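Local coordinates for stage II sporulation E family protein (Thermanaerovibrio acidaminovorans, PDB 3RNR) that is of unproven function but probably removes phosphate groups from proteins, as a phosphatase of the PP2C type, at residues A11-V16 and E158-V163; G44-A49 and T85-S90; A52-V57 and I137-L142; V91-V96 and E131-F136; D174-A179 and A204-V209. One frame throughout, in Å; residues are numbered along the deposited sequence. Where two conformers were deposited one is given.

Contact 1 of 5, residues A11-V16 and E158-V163; sequences AYCVVV and EGVLVV
Where the two beta sheets of the PP2C alpha-beta-alpha sandwich face each other, strands 11-16 and 159-163 show how a sheet-to-sheet interface is built from small apolar groups. The two run nearly the same way, 14° apart, and their axes come no closer than 6.6 Å, too far for backbone pairing, so side chains bridge the gap, packing on each other and on main chain. Val162 is the central piece. Its CG2 lies between two partners, with Val15 CG1 at 3.8 Å and Cys13 SG at 3.9 Å. Val15 and Val162 reach across from facing strands and pass alongside one another rather than meeting head on. Cys13 carries SG in the crowded position between its own N and carbonyl carbon (chi1 55°), which also leaves the sulphur 4.0 Å from Val160 CG1. Both Cys13 and Val160 also rest on Ala77 of strand 72-80.

Behind this first shell, strand 11-16 is fixed by backbone hydrogen bonds to strand 72-80, from Cys13 to Ala77 and from Val15 to Ala75. Its opposite face carries Tyr12 against Val37 and Leu40 of helix 25-41. On the other strand, Val160 leans on Val96 of the neighbouring strand 95-100. Farther along, the second methyl of Val15 leaves side-chain packing and settles on main chain, Val15 CG2 lying 3.8 Å from Val163 C.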
# COMPACT_ATOMS: atom_id res chain seq x y z
N ALA B 11 -3.32 7.67 -7.44
CA ALA B 11 -2.51 6.49 -7.22
C ALA B 11 -1.26 6.99 -6.50
O ALA B 11 -0.68 8.00 -6.91
CB ALA B 11 -2.13 5.85 -8.52
N TYR B 12 -0.86 6.32 -5.43
CA TYR B 12 0.22 6.83 -4.58
C TYR B 12 1.25 5.76 -4.31
O TYR B 12 0.99 4.57 -4.47
CB TYR B 12 -0.35 7.34 -3.25
CG TYR B 12 -1.03 6.26 -2.43
CD1 TYR B 12 -0.29 5.39 -1.64
CD2 TYR B 12 -2.41 6.11 -2.47
CE1 TYR B 12 -0.92 4.40 -0.89
CE2 TYR B 12 -3.04 5.13 -1.73
CZ TYR B 12 -2.29 4.27 -0.95
OH TYR B 12 -2.94 3.30 -0.22
N CYS B 13 2.42 6.21 -3.85
CA CYS B 13 3.49 5.30 -3.46
C CYS B 13 4.21 5.88 -2.26
O CYS B 13 4.29 7.10 -2.10
CB CYS B 13 4.48 5.10 -4.61
SG CYS B 13 5.21 6.63 -5.31
N VAL B 14 4.71 5.01 -1.39
CA VAL B 14 5.42 5.48 -0.22
C VAL B 14 6.49 4.46 0.18
O VAL B 14 6.30 3.26 0.01
CB VAL B 14 4.43 5.77 0.95
CG1 VAL B 14 3.47 4.63 1.16
CG2 VAL B 14 5.19 6.07 2.25
N VAL B 15 7.61 4.97 0.68
CA VAL B 15 8.60 4.14 1.34
C VAL B 15 8.88 4.75 2.69
O VAL B 15 8.93 5.98 2.83
CB VAL B 15 9.93 4.03 0.53
CG1 VAL B 15 9.71 3.22 -0.77
CG2 VAL B 15 10.51 5.43 0.21
N VAL B 16 9.08 3.89 3.69
CA VAL B 16 9.37 4.33 5.05
C VAL B 16 10.46 3.44 5.64
O VAL B 16 10.40 2.23 5.49
CB VAL B 16 8.13 4.19 5.96
CG1 VAL B 16 8.46 4.66 7.36
CG2 VAL B 16 6.95 5.00 5.41
N GLU B 158 4.65 8.23 -18.09
CA GLU B 158 5.47 8.93 -17.11
C GLU B 158 5.07 8.59 -15.68
O GLU B 158 3.97 8.09 -15.43
CB GLU B 158 5.46 10.43 -17.37
CG GLU B 158 6.08 10.77 -18.72
CD GLU B 158 5.91 12.23 -19.09
OE1 GLU B 158 5.21 12.95 -18.36
OE2 GLU B 158 6.48 12.64 -20.12
N GLY B 159 5.97 8.81 -14.72
CA GLY B 159 5.65 8.43 -13.36
C GLY B 159 6.62 8.94 -12.33
O GLY B 159 7.39 9.88 -12.57
N VAL B 160 6.57 8.32 -11.15
CA VAL B 160 7.40 8.74 -10.04
C VAL B 160 7.92 7.49 -9.31
O VAL B 160 7.22 6.47 -9.21
CB VAL B 160 6.62 9.66 -9.07
CG1 VAL B 160 5.35 8.95 -8.56
CG2 VAL B 160 7.51 10.14 -7.91
N LEU B 161 9.15 7.59 -8.81
CA LEU B 161 9.77 6.52 -8.04
C LEU B 161 10.27 7.08 -6.72
O LEU B 161 10.94 8.12 -6.70
CB LEU B 161 10.92 5.91 -8.84
CG LEU B 161 11.80 4.89 -8.10
CD1 LEU B 161 11.15 3.55 -8.15
CD2 LEU B 161 13.18 4.82 -8.73
N VAL B 162 9.91 6.41 -5.62
CA VAL B 162 10.46 6.75 -4.32
C VAL B 162 11.38 5.62 -3.82
O VAL B 162 11.12 4.43 -4.06
CB VAL B 162 9.37 7.11 -3.28
CG1 VAL B 162 8.62 8.40 -3.70
CG2 VAL B 162 8.37 5.96 -3.11
N VAL B 163 12.45 6.00 -3.13
CA VAL B 163 13.56 5.09 -2.82
C VAL B 163 14.01 5.26 -1.38
O VAL B 163 14.23 6.39 -0.95
CB VAL B 163 14.79 5.44 -3.65
CG1 VAL B 163 15.87 4.38 -3.48
CG2 VAL B 163 14.43 5.60 -5.10

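Contact 2 of 5, residues G44-A49 and T85-S90; sequences GSPLDA and TLEWAS
The puckered ring of Pro46 and the side chain of Glu87 cross at about a right angle, and this crossing is the centre of the contact. Pro46 lies along the strand with three ring carbons in use. Pro46 CD meets Glu87 CB at 3.9 Å, Pro46 CG sits 3.4 Å from Glu87 O, and Pro46 CB rests beside the next peptide, 3.7 Å from Ala89 N. Ala89 turns its methyl to the same side, so that its CB lies 4.0 Å from Pro46 CB and also touches Leu47 N.

Here the first turn of helix 46-63 is laid on strand 85-91 of the antiparallel sheet, one layer of the PP2C sandwich upon another. Ser45 is the N-cap: its OG, folded between its own N and carbonyl carbon (chi1 71°), accepts from Asp48 N at 3.1 Å along a nearly straight line (171°). Pro46 therefore opens the helix while also supplying its contact surface, and it reaches Val76 on the adjacent strand 72-80. Trp88 points the other way, to Leu107 and Ser108. Glu87 has CG beside its backbone N and runs extended beyond it, which brings OE1 alongside the capping residue, 3.7 Å from Ser45 CB.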
# COMPACT_ATOMS: atom_id res chain seq x y z
N GLY B 44 -5.68 12.29 0.36
CA GLY B 44 -4.83 13.36 0.85
C GLY B 44 -3.55 13.52 0.04
O GLY B 44 -3.19 12.66 -0.77
N SER B 45 -2.85 14.63 0.27
CA SER B 45 -1.62 14.92 -0.44
C SER B 45 -0.43 14.25 0.25
O SER B 45 -0.50 13.87 1.42
CB SER B 45 -1.40 16.42 -0.49
OG SER B 45 -1.07 16.88 0.80
N PRO B 46 0.68 14.10 -0.49
CA PRO B 46 1.90 13.58 0.14
C PRO B 46 2.32 14.40 1.36
O PRO B 46 2.74 13.83 2.36
CB PRO B 46 2.93 13.70 -0.98
CG PRO B 46 2.09 13.46 -2.25
CD PRO B 46 0.80 14.21 -1.95
N LEU B 47 2.21 15.72 1.29
CA LEU B 47 2.56 16.55 2.44
C LEU B 47 1.66 16.26 3.66
O LEU B 47 2.16 16.16 4.79
CB LEU B 47 2.48 18.04 2.09
CG LEU B 47 2.70 19.03 3.23
CD1 LEU B 47 4.09 18.85 3.88
CD2 LEU B 47 2.55 20.46 2.70
N ASP B 48 0.35 16.17 3.45
CA ASP B 48 -0.55 15.79 4.53
C ASP B 48 -0.19 14.43 5.10
O ASP B 48 -0.30 14.19 6.31
CB ASP B 48 -2.00 15.76 4.04
CG ASP B 48 -2.54 17.15 3.75
OD1 ASP B 48 -2.07 18.13 4.37
OD2 ASP B 48 -3.45 17.25 2.91
N ALA B 49 0.22 13.52 4.23
CA ALA B 49 0.60 12.17 4.68
C ALA B 49 1.84 12.25 5.57
O ALA B 49 1.92 11.59 6.61
CB ALA B 49 0.82 11.25 3.48
N THR B 85 -1.56 15.04 -12.68
CA THR B 85 -0.57 15.85 -11.96
C THR B 85 0.06 15.10 -10.78
O THR B 85 -0.60 14.31 -10.12
CB THR B 85 -1.15 17.16 -11.43
OG1 THR B 85 -2.29 16.88 -10.62
CG2 THR B 85 -1.56 18.08 -12.60
N LEU B 86 1.34 15.37 -10.55
CA LEU B 86 2.14 14.71 -9.56
C LEU B 86 2.47 15.63 -8.38
O LEU B 86 2.86 16.78 -8.59
CB LEU B 86 3.45 14.27 -10.20
CG LEU B 86 4.57 13.76 -9.29
CD1 LEU B 86 4.17 12.44 -8.64
CD2 LEU B 86 5.85 13.60 -10.08
N GLU B 87 2.33 15.12 -7.16
CA GLU B 87 2.87 15.79 -5.98
C GLU B 87 3.74 14.81 -5.20
O GLU B 87 3.59 13.59 -5.34
CB GLU B 87 1.75 16.29 -5.06
CG GLU B 87 0.87 17.38 -5.70
CD GLU B 87 0.02 18.07 -4.66
OE1 GLU B 87 -0.85 17.42 -4.04
OE2 GLU B 87 0.26 19.26 -4.44
N TRP B 88 4.65 15.32 -4.38
CA TRP B 88 5.53 14.44 -3.61
C TRP B 88 6.03 15.14 -2.36
O TRP B 88 5.95 16.37 -2.24
CB TRP B 88 6.71 13.94 -4.47
CG TRP B 88 7.52 15.07 -5.07
CD1 TRP B 88 7.36 15.62 -6.30
CD2 TRP B 88 8.61 15.78 -4.44
NE1 TRP B 88 8.27 16.64 -6.49
CE2 TRP B 88 9.04 16.76 -5.35
CE3 TRP B 88 9.23 15.68 -3.19
CZ2 TRP B 88 10.09 17.64 -5.07
CZ3 TRP B 88 10.28 16.56 -2.90
CH2 TRP B 88 10.69 17.53 -3.83
N ALA B 89 6.51 14.35 -1.40
CA ALA B 89 7.13 14.91 -0.21
C ALA B 89 8.11 13.91 0.38
O ALA B 89 7.94 12.69 0.21
CB ALA B 89 6.07 15.31 0.81
N SER B 90 9.13 14.40 1.07
CA SER B 90 10.08 13.49 1.69
C SER B 90 10.74 14.11 2.90
O SER B 90 10.83 15.34 3.02
CB SER B 90 11.12 13.00 0.68
OG SER B 90 12.03 14.02 0.32

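Contact 3 of 5, residues A52-V57 and I137-L142; sequences AAQAAV and IGIENL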
# COMPACT_ATOMS: atom_id res chain seq x y z
N ALA B 52 0.78 13.74 8.94
CA ALA B 52 0.12 12.73 9.76
C ALA B 52 1.11 11.70 10.34
O ALA B 52 1.02 11.33 11.52
CB ALA B 52 -1.02 12.04 8.98
N ALA B 53 2.04 11.25 9.52
CA ALA B 53 3.11 10.36 9.99
C ALA B 53 3.88 11.01 11.15
O ALA B 53 4.15 10.37 12.16
CB ALA B 53 4.07 10.01 8.84
N GLN B 54 4.22 12.28 10.99
CA GLN B 54 4.92 13.02 12.03
C GLN B 54 4.10 13.06 13.32
O GLN B 54 4.62 12.82 14.40
CB GLN B 54 5.23 14.45 11.56
CG GLN B 54 5.74 15.39 12.70
CD GLN B 54 7.12 15.00 13.26
OE1 GLN B 54 7.82 14.16 12.70
NE2 GLN B 54 7.49 15.60 14.38
N ALA B 55 2.81 13.37 13.21
CA ALA B 55 1.97 13.48 14.39
C ALA B 55 1.88 12.13 15.11
O ALA B 55 1.95 12.07 16.34
CB ALA B 55 0.57 14.01 14.02
N ALA B 56 1.77 11.05 14.34
CA ALA B 56 1.64 9.71 14.92
C ALA B 56 2.90 9.25 15.63
O ALA B 56 2.84 8.70 16.72
CB ALA B 56 1.23 8.69 13.85
N VAL B 57 4.05 9.45 14.99
CA VAL B 57 5.31 9.03 15.61
C VAL B 57 5.61 9.90 16.84
O VAL B 57 6.01 9.40 17.89
CB VAL B 57 6.48 9.02 14.60
CG1 VAL B 57 7.80 8.78 15.31
CG2 VAL B 57 6.24 7.93 13.54
N ILE B 137 10.99 11.76 10.67
CA ILE B 137 9.65 11.64 11.22
C ILE B 137 9.81 11.21 12.66
O ILE B 137 10.39 10.14 12.94
CB ILE B 137 8.81 10.58 10.45
CG1 ILE B 137 8.80 10.87 8.94
CG2 ILE B 137 7.38 10.53 11.00
CD1 ILE B 137 8.16 12.24 8.60
N GLY B 138 9.27 12.01 13.57
CA GLY B 138 9.49 11.82 14.99
C GLY B 138 10.42 12.85 15.62
O GLY B 138 10.64 12.86 16.83
N ILE B 139 10.96 13.74 14.80
CA ILE B 139 11.84 14.78 15.34
C ILE B 139 11.01 15.71 16.23
O ILE B 139 9.81 15.89 15.99
CB ILE B 139 12.54 15.56 14.20
CG1 ILE B 139 13.69 16.42 14.74
CG2 ILE B 139 11.52 16.37 13.42
CD1 ILE B 139 14.57 17.03 13.64
N GLU B 140 11.61 16.31 17.25
CA GLU B 140 10.81 17.06 18.22
C GLU B 140 9.92 18.13 17.57
O GLU B 140 8.76 18.30 17.94
CB GLU B 140 11.70 17.67 19.31
CG GLU B 140 10.94 18.54 20.29
CD GLU B 140 11.83 19.15 21.34
OE1 GLU B 140 11.53 20.28 21.80
OE2 GLU B 140 12.84 18.51 21.72
N ASN B 141 10.47 18.87 16.62
CA ASN B 141 9.70 19.86 15.87
C ASN B 141 10.04 19.70 14.39
O ASN B 141 11.16 19.99 14.00
CB ASN B 141 10.11 21.26 16.36
CG ASN B 141 9.30 22.37 15.73
OD1 ASN B 141 8.18 22.16 15.26
ND2 ASN B 141 9.87 23.58 15.72
N LEU B 142 9.09 19.32 13.54
CA LEU B 142 9.48 19.01 12.17
C LEU B 142 9.32 20.29 11.38
O LEU B 142 8.21 20.77 11.18
CB LEU B 142 8.55 17.92 11.61
CG LEU B 142 8.68 17.59 10.13
CD1 LEU B 142 10.06 16.99 9.88
CD2 LEU B 142 7.56 16.63 9.63
O HOH W 1 6.36 18.68 14.39
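Gln54 leaves helix 46-63 with CG anti to its backbone N (chi1 169°) and then bends at chi2 (67°), a shape that swings the carboxamide into the turn of 137-142. There both ends of the amide are used. Gln54 OE1 accepts from Gly138 N at 2.7 Å, almost straight at the hydrogen (176°), although the donor sits above the carbonyl plane. Gln54 NE2 donates to Ile139 O at 2.8 Å, and that oxygen lies in the amide plane. Two bonds from opposite ends therefore fix the rotation of the group, and two main-chain polar atoms of an irregular loop are satisfied by one side chain. A water accepts from Leu142 N and, weakly, from NE2.

The aliphatic part is also used: Leu142 lies alongside the Gln54 stem, running the other way, its CB 3.6 Å from Gln54 CD. Val57, one turn further, holds CG1 anti to its N and presses tightly on Gly138 CA at 3.5 Å. Ile137 CG2 lies 3.4 Å from Ala53 O.

Ile137 also touches Met74 and Val91 on the antiparallel sheet, while Ala53 and Ala56 lean on helix 25-41, so the loop is lodged between helix 46-63 and the strands.

Contact 4 of 5, residues V91-V96 and E131-F136; sequences VGDCRV and EMITSF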
# COMPACT_ATOMS: atom_id res chain seq x y z
N VAL B 91 11.16 13.27 3.83
CA VAL B 91 11.84 13.73 5.03
C VAL B 91 12.99 12.79 5.32
O VAL B 91 12.79 11.57 5.44
CB VAL B 91 10.89 13.78 6.24
CG1 VAL B 91 11.64 14.17 7.51
CG2 VAL B 91 9.72 14.77 6.00
N GLY B 92 14.17 13.33 5.51
CA GLY B 92 15.34 12.49 5.68
C GLY B 92 16.08 12.16 4.39
O GLY B 92 16.31 13.04 3.55
N ASP B 93 16.62 10.96 4.33
CA ASP B 93 17.45 10.54 3.20
C ASP B 93 16.74 9.68 2.14
O ASP B 93 17.40 9.14 1.26
CB ASP B 93 18.72 9.85 3.68
CG ASP B 93 18.43 8.59 4.44
OD1 ASP B 93 17.27 8.42 4.84
OD2 ASP B 93 19.35 7.76 4.62
N CYS B 94 15.44 9.45 2.28
CA CYS B 94 14.70 8.81 1.19
C CYS B 94 14.61 9.77 0.01
O CYS B 94 14.70 10.98 0.20
CB CYS B 94 13.30 8.40 1.63
SG CYS B 94 13.29 7.09 2.85
N ARG B 95 14.46 9.25 -1.20
CA ARG B 95 14.57 10.11 -2.38
C ARG B 95 13.38 9.98 -3.32
O ARG B 95 12.76 8.92 -3.41
CB ARG B 95 15.88 9.84 -3.13
CG ARG B 95 17.13 10.06 -2.27
CD ARG B 95 18.43 9.91 -3.04
NE ARG B 95 18.65 8.59 -3.64
CZ ARG B 95 19.00 7.50 -2.97
NH1 ARG B 95 19.12 7.52 -1.64
NH2 ARG B 95 19.21 6.37 -3.62
N VAL B 96 13.08 11.07 -4.02
CA VAL B 96 12.01 11.08 -5.02
C VAL B 96 12.57 11.37 -6.41
O VAL B 96 13.29 12.36 -6.59
CB VAL B 96 10.96 12.15 -4.70
CG1 VAL B 96 9.76 12.03 -5.68
CG2 VAL B 96 10.49 12.02 -3.23
N GLU B 131 26.55 12.94 6.48
CA GLU B 131 25.36 12.11 6.27
C GLU B 131 24.41 12.06 7.46
O GLU B 131 23.31 11.53 7.35
CB GLU B 131 25.77 10.69 5.88
CG GLU B 131 26.18 10.57 4.42
CD GLU B 131 26.72 9.19 4.09
OE1 GLU B 131 26.99 8.40 5.03
OE2 GLU B 131 26.89 8.89 2.89
N MSE B 132 24.83 12.63 8.59
CA MSE B 132 23.97 12.70 9.76
C MSE B 132 22.65 13.34 9.37
O MSE B 132 22.63 14.41 8.78
CB MSE B 132 24.62 13.54 10.85
CG MSE B 132 25.70 12.83 11.63
SE MSE B 132 25.04 11.34 12.70
CE MSE B 132 23.61 12.26 13.65
N ILE B 133 21.55 12.67 9.71
CA ILE B 133 20.21 13.15 9.35
C ILE B 133 19.76 14.33 10.20
O ILE B 133 19.86 14.29 11.43
CB ILE B 133 19.16 12.04 9.53
CG1 ILE B 133 19.53 10.83 8.69
CG2 ILE B 133 17.75 12.57 9.16
CD1 ILE B 133 19.67 11.15 7.26
N THR B 134 19.36 15.41 9.54
CA THR B 134 18.86 16.59 10.24
C THR B 134 17.34 16.75 10.35
O THR B 134 16.85 17.63 11.06
CB THR B 134 19.43 17.85 9.61
OG1 THR B 134 19.03 17.88 8.24
CG2 THR B 134 20.96 17.79 9.67
N SER B 135 16.59 15.93 9.60
CA SER B 135 15.14 15.98 9.66
C SER B 135 14.61 14.56 9.51
O SER B 135 15.05 13.84 8.63
CB SER B 135 14.58 16.90 8.57
OG SER B 135 13.19 17.14 8.80
N PHE B 136 13.69 14.14 10.39
CA PHE B 136 13.15 12.78 10.34
C PHE B 136 11.78 12.78 10.97
O PHE B 136 11.44 13.71 11.72
CB PHE B 136 14.08 11.76 11.04
CG PHE B 136 14.29 12.03 12.51
CD1 PHE B 136 13.43 11.48 13.46
CD2 PHE B 136 15.35 12.83 12.95
CE1 PHE B 136 13.62 11.72 14.84
CE2 PHE B 136 15.55 13.08 14.33
CZ PHE B 136 14.68 12.53 15.27
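A short turn that passes the chain from strand 85-91 of one sheet to strand 95-100 of the other, and contains the Gly-Asp-X-Arg pattern familiar from PP2C phosphatases, packs here against the loop at 131-136. A few rotamers place the touching groups. Val91 sets CG1 anti to its backbone N (chi1 176°), and this methyl does most of the touching: it lies 3.5 Å from Phe136 CA and 3.6 Å from Ser135 OG. Ser135 likewise holds OG anti to its N (chi1 -169°), and the hydroxyl hydrogen-bonds to the main-chain oxygen of Glu144, so the valine methyl meets an oxygen already engaged.

Gly92 follows with a positive phi and no side chain, which lets its CA approach Ser135 O to 3.3 Å. Its N-H goes elsewhere, to His111 ND1. Asp93 folds its carboxylate between its own N and carbonyl carbon (chi1 63°), and OD1 bonds to Tyr168 OH and, weakly, to Thr73 OG1. Its main-chain N is buried with no partner in the model. Ile133 crosses Asp93 at about a right angle, its CG1 branch swung beside the backbone N. Each end of the isoleucine has its own target: CG2 stands 4.2 Å from Gly92 CA, and CD1 closes on the aspartate's methylene, 3.9 Å from Asp93 CB.

Contact 5 of 5, residues D174-A179 and A204-V209; sequences DRIAMA and ATLALV. With EDO (1,2-ethanediol), chain Q.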
# COMPACT_ATOMS: atom_id res chain seq x y z
N ASP B 174 11.83 -7.93 1.21
CA ASP B 174 10.74 -7.16 0.64
C ASP B 174 10.61 -7.36 -0.88
O ASP B 174 11.23 -8.25 -1.44
CB ASP B 174 10.82 -5.67 1.04
CG ASP B 174 11.94 -4.92 0.33
OD1 ASP B 174 12.00 -3.68 0.49
OD2 ASP B 174 12.74 -5.56 -0.39
N ARG B 175 9.77 -6.55 -1.51
CA ARG B 175 9.51 -6.62 -2.94
C ARG B 175 9.28 -5.19 -3.43
O ARG B 175 9.05 -4.28 -2.64
CB ARG B 175 8.25 -7.47 -3.20
CG ARG B 175 8.40 -8.95 -2.82
CD ARG B 175 9.26 -9.68 -3.83
NE ARG B 175 9.32 -11.13 -3.63
CZ ARG B 175 10.14 -11.73 -2.78
NH1 ARG B 175 10.95 -11.02 -2.01
NH2 ARG B 175 10.14 -13.05 -2.67
N ILE B 176 9.34 -4.98 -4.74
CA ILE B 176 9.04 -3.67 -5.29
C ILE B 176 7.52 -3.49 -5.33
O ILE B 176 6.80 -4.41 -5.66
CB ILE B 176 9.59 -3.56 -6.71
CG1 ILE B 176 11.09 -3.87 -6.70
CG2 ILE B 176 9.29 -2.18 -7.29
CD1 ILE B 176 11.68 -4.08 -8.09
N ALA B 177 7.02 -2.31 -4.96
CA ALA B 177 5.58 -2.07 -5.05
C ALA B 177 5.32 -1.09 -6.20
O ALA B 177 5.97 -0.06 -6.29
CB ALA B 177 5.03 -1.51 -3.74
N MSE B 178 4.38 -1.42 -7.09
CA MSE B 178 4.13 -0.57 -8.25
C MSE B 178 2.64 -0.43 -8.48
O MSE B 178 1.90 -1.41 -8.41
CB MSE B 178 4.71 -1.19 -9.53
CG MSE B 178 6.08 -1.79 -9.42
SE MSE B 178 6.51 -2.70 -11.12
CE MSE B 178 4.96 -3.85 -11.25
N ALA B 179 2.22 0.79 -8.79
CA ALA B 179 0.86 1.06 -9.24
C ALA B 179 0.94 1.42 -10.72
O ALA B 179 1.54 2.43 -11.07
CB ALA B 179 0.29 2.22 -8.44
N ALA B 204 18.04 -1.44 -2.23
CA ALA B 204 17.06 -0.37 -2.02
C ALA B 204 15.63 -0.86 -1.94
O ALA B 204 15.25 -1.82 -2.60
CB ALA B 204 17.18 0.69 -3.12
N THR B 205 14.82 -0.18 -1.13
CA THR B 205 13.38 -0.41 -1.13
C THR B 205 12.76 0.60 -2.08
O THR B 205 13.10 1.78 -2.04
CB THR B 205 12.79 -0.26 0.30
OG1 THR B 205 13.31 -1.30 1.14
CG2 THR B 205 11.28 -0.39 0.29
N LEU B 206 11.86 0.12 -2.95
CA LEU B 206 11.35 0.93 -4.06
C LEU B 206 9.85 0.87 -4.13
O LEU B 206 9.25 -0.18 -3.87
CB LEU B 206 11.90 0.40 -5.40
CG LEU B 206 13.40 0.36 -5.65
CD1 LEU B 206 13.68 -0.21 -7.04
CD2 LEU B 206 14.03 1.75 -5.49
N ALA B 207 9.23 1.99 -4.49
CA ALA B 207 7.82 2.02 -4.80
C ALA B 207 7.63 3.02 -5.92
O ALA B 207 8.32 4.04 -5.99
CB ALA B 207 6.98 2.40 -3.59
N LEU B 208 6.68 2.74 -6.81
CA LEU B 208 6.52 3.62 -7.95
C LEU B 208 5.10 3.71 -8.45
O LEU B 208 4.29 2.80 -8.26
CB LEU B 208 7.45 3.19 -9.08
CG LEU B 208 7.23 1.79 -9.62
CD1 LEU B 208 6.43 1.87 -10.91
CD2 LEU B 208 8.59 1.14 -9.87
N VAL B 209 4.78 4.80 -9.12
CA VAL B 209 3.52 4.98 -9.80
C VAL B 209 3.75 5.36 -11.25
O VAL B 209 4.60 6.15 -11.52
CB VAL B 209 2.65 6.03 -9.17
CG1 VAL B 209 1.34 6.18 -9.92
CG2 VAL B 209 2.42 5.75 -7.73
C1 EDO Q . 14.60 -8.21 -2.01
O1 EDO Q . 14.73 -8.17 -0.58
C2 EDO Q . 14.26 -9.63 -2.46
O2 EDO Q . 13.84 -9.65 -3.83
O HOH W 2 11.48 -2.79 -2.85
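Met178, present as selenomethionine, and Leu208 run alongside each other off the same face of the paired strands. Leu208 takes the crowded first torsion (chi1 61°), which draws it inward so that its CD1 is 3.8 Å from Met178 CB and its CG is 3.8 Å from Met178 CG. The end of Met178 leads off to Ile189 and Leu190 of helix 186-193. Earlier, Ile176 and Leu206 repeat the arrangement more loosely, CG2 of Ile176 standing 4.1 Å from Leu206 CB. On the other face Ala177 and Ala207 bring their CB atoms to 4.4 Å and meet the opposing sheet, both on Val4 of strand 2-7, Ala207 also on Cys13 and Val15.

Between these faces runs parallel backbone bonding. Leu208 N donates to Ala177 O, and Ala179 N to Leu208 O, both at 2.9 Å and nearly along the C=O axis. Ala177 N to Leu206 O is longer, 3.3 Å.

At the start of the strands the chemistry turns polar. Thr205 OG1 donates at 2.8 Å to Asp174 OD1, which accepts through its syn lone pair; the hydroxyl also bonds Arg169. One water accepts from Leu206 N and donates weakly to Arg175 O; an ethanediol, probably from crystallisation, binds Asp174 weakly. Arg175 donates from NH1 to Asp174 O, while its NH2 forms a salt bridge with the terminal carboxylate of Leu211 of the second subunit. Strand 176-181, outermost within its chain, pairs antiparallel with a strand of that subunit, carrying the sheet across the dimer; with helix 186-193 and strand 205-210 it forms a beta-alpha-beta unit.

Taken together, the contacts show chemistry following place in the sandwich. Contact 1 lies deepest and joins the two sheets by apolar packing. Contact 5 shares a sheet with it, strands 159-164 and 205-210 being neighbours, but is held by backbone bonds and ends in a polar margin at the dimer interface. Contacts 2 and 3 both use helix 46-63: the first lays its partly buried start on a strand, whereas the second relies on a glutamine to satisfy a loop farther from the centre. Contact 4 links these regions, its turn joining the sheets and its loop leading straight into that of contact 3, with van der Waals contacts only.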